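Local coordinates for K Homology domain-containing protein (Aeropyrum pernix, PDB 1TUA) that is of unknown function but carries K homology domains and so probably binds RNA, at residues Val91-Gln96 / Glu135-Ile140. Sequence-based numbering, arbitrary orientation.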
loop_
_atom_site.group_PDB
_atom_site.type_symbol
_atom_site.label_atom_id
_atom_site.label_comp_id
_atom_site.label_asym_id
_atom_site.label_seq_id
_atom_site.Cartn_x
_atom_site.Cartn_y
_atom_site.Cartn_z
ATOM N N VAL A 91 3.745 1.517 -4.435
ATOM C CA VAL A 91 2.878 2.521 -5.039
ATOM C C VAL A 91 3.172 2.742 -6.509
ATOM O O VAL A 91 4.330 2.796 -6.919
ATOM C CB VAL A 91 3.014 3.882 -4.317
ATOM C CG1 VAL A 91 2.121 4.921 -4.984
ATOM C CG2 VAL A 91 2.648 3.734 -2.848
ATOM N N VAL A 92 2.109 2.858 -7.297
ATOM C CA VAL A 92 2.227 3.132 -8.721
ATOM C C VAL A 92 1.703 4.551 -8.922
ATOM O O VAL A 92 0.525 4.825 -8.688
ATOM C CB VAL A 92 1.382 2.156 -9.563
ATOM C CG1 VAL A 92 1.393 2.578 -11.021
ATOM C CG2 VAL A 92 1.939 0.749 -9.430
ATOM N N ASP A 93 2.585 5.464 -9.314
ATOM C CA ASP A 93 2.166 6.843 -9.540
ATOM C C ASP A 93 1.746 6.928 -11.003
ATOM O O ASP A 93 2.590 6.900 -11.902
ATOM C CB ASP A 93 3.315 7.817 -9.269
ATOM C CG ASP A 93 2.850 9.264 -9.249
ATOM O OD1 ASP A 93 2.157 9.679 -10.202
ATOM O OD2 ASP A 93 3.172 9.986 -8.281
ATOM N N LEU A 94 0.438 7.029 -11.233
ATOM C CA LEU A 94 -0.092 7.072 -12.586
ATOM C C LEU A 94 0.365 8.268 -13.422
ATOM O O LEU A 94 0.308 8.218 -14.651
ATOM C CB LEU A 94 -1.624 6.995 -12.546
ATOM C CG LEU A 94 -2.193 5.726 -11.888
ATOM C CD1 LEU A 94 -3.707 5.784 -11.858
ATOM C CD2 LEU A 94 -1.729 4.494 -12.653
ATOM N N LYS A 95 0.819 9.338 -12.778
ATOM C CA LYS A 95 1.278 10.490 -13.541
ATOM C C LYS A 95 2.592 10.171 -14.248
ATOM O O LYS A 95 3.026 10.903 -15.142
ATOM C CB LYS A 95 1.427 11.714 -12.638
ATOM C CG LYS A 95 0.093 12.310 -12.236
ATOM C CD LYS A 95 0.261 13.621 -11.504
ATOM C CE LYS A 95 -1.095 14.221 -11.163
ATOM N NZ LYS A 95 -0.976 15.471 -10.358
ATOM N N GLN A 96 3.223 9.072 -13.844
ATOM C CA GLN A 96 4.466 8.640 -14.476
ATOM C C GLN A 96 4.118 8.098 -15.854
ATOM O O GLN A 96 4.982 7.946 -16.709
ATOM C CB GLN A 96 5.143 7.541 -13.655
ATOM C CG GLN A 96 5.918 8.053 -12.471
ATOM C CD GLN A 96 6.673 6.951 -11.761
ATOM O OE1 GLN A 96 7.366 6.154 -12.389
ATOM N NE2 GLN A 96 6.551 6.903 -10.444
ATOM N N GLU A 135 -6.446 9.254 -6.103
ATOM C CA GLU A 135 -6.530 10.326 -7.094
ATOM C C GLU A 135 -5.667 10.024 -8.320
ATOM O O GLU A 135 -6.153 10.052 -9.456
ATOM C CB GLU A 135 -6.097 11.658 -6.465
ATOM C CG GLU A 135 -6.213 12.857 -7.403
ATOM C CD GLU A 135 -5.968 14.192 -6.700
ATOM O OE1 GLU A 135 -4.857 14.402 -6.162
ATOM O OE2 GLU A 135 -6.895 15.035 -6.687
ATOM N N TYR A 136 -4.389 9.739 -8.091
ATOM C CA TYR A 136 -3.481 9.425 -9.187
ATOM C C TYR A 136 -2.442 8.397 -8.767
ATOM O O TYR A 136 -1.539 8.066 -9.535
ATOM C CB TYR A 136 -2.792 10.698 -9.690
ATOM C CG TYR A 136 -1.970 11.401 -8.640
ATOM C CD1 TYR A 136 -0.650 11.026 -8.394
ATOM C CD2 TYR A 136 -2.529 12.408 -7.852
ATOM C CE1 TYR A 136 0.093 11.635 -7.384
ATOM C CE2 TYR A 136 -1.794 13.022 -6.836
ATOM C CZ TYR A 136 -0.485 12.628 -6.607
ATOM O OH TYR A 136 0.238 13.209 -5.587
ATOM N N GLU A 137 -2.573 7.891 -7.543
ATOM C CA GLU A 137 -1.645 6.880 -7.035
ATOM C C GLU A 137 -2.380 5.584 -6.721
ATOM O O GLU A 137 -3.429 5.610 -6.078
ATOM C CB GLU A 137 -0.959 7.385 -5.762
ATOM C CG GLU A 137 0.038 8.501 -6.007
ATOM C CD GLU A 137 0.250 9.375 -4.786
ATOM O OE1 GLU A 137 -0.746 9.938 -4.269
ATOM O OE2 GLU A 137 1.414 9.509 -4.348
ATOM N N VAL A 138 -1.850 4.458 -7.194
ATOM C CA VAL A 138 -2.453 3.161 -6.889
ATOM C C VAL A 138 -1.534 2.494 -5.872
ATOM O O VAL A 138 -0.394 2.145 -6.186
ATOM C CB VAL A 138 -2.567 2.266 -8.115
ATOM C CG1 VAL A 138 -3.210 0.945 -7.722
ATOM C CG2 VAL A 138 -3.394 2.964 -9.181
ATOM N N ALA A 139 -2.028 2.349 -4.646
ATOM C CA ALA A 139 -1.253 1.757 -3.558
ATOM C C ALA A 139 -1.562 0.268 -3.426
ATOM O O ALA A 139 -2.718 -0.151 -3.537
ATOM C CB ALA A 139 -1.563 2.482 -2.251
ATOM N N ILE A 140 -0.523 -0.518 -3.158
ATOM C CA ILE A 140 -0.643 -1.966 -3.047
ATOM C C ILE A 140 0.019 -2.487 -1.778
ATOM O O ILE A 140 1.143 -2.108 -1.465
ATOM C CB ILE A 140 0.060 -2.647 -4.244
ATOM C CG1 ILE A 140 -0.503 -2.102 -5.559
ATOM C CG2 ILE A 140 -0.079 -4.163 -4.149
ATOM C CD1 ILE A 140 0.407 -2.348 -6.763
HETATM O O HOH W 1 3.676 8.992 -5.766
#
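V138 O accepts from V92 N at 2.8 Å and also receives the CA-H of V91, CA to O 3.5 Å. V92 O repeats this with V138 N and the CA-H of E137, making V92-V138 a hydrogen-bonded antiparallel pair between the non-hydrogen-bonded pairs V91-A139 and D93-E137. Beyond them L94 N bonds Y136 O nearly along the C=O direction, though bent at the hydrogen. The axes of strands 91-93 and 137-140 run 169° apart, consistent with a type I KH fold, whose 1-3-2 strand order makes 137-141 central. On the face of V92 and V138, L94 CD1 packs on V138 CG2 at 3.9 Å; helix 144-158 lies against V92 and L94, helix 102-113 against L94. On the other face a water donates to both D93 OD2 and E137 OE2, bridging oxygens 4.3 Å apart; E137 OE1 forms a salt bridge with K11 NZ. With CG anti to its backbone N (chi1 -170°), D93 places OD1 to accept from K95 N at 2.9 Å, a capping bond at the turn into the helix. The D93 carboxylate borders the Y136 ring edge, planes 40° apart. K95 CE and NZ reach over one ring face, CE toward the rim (CH-pi), NZ 4.4 Å from the centroid (cation-pi).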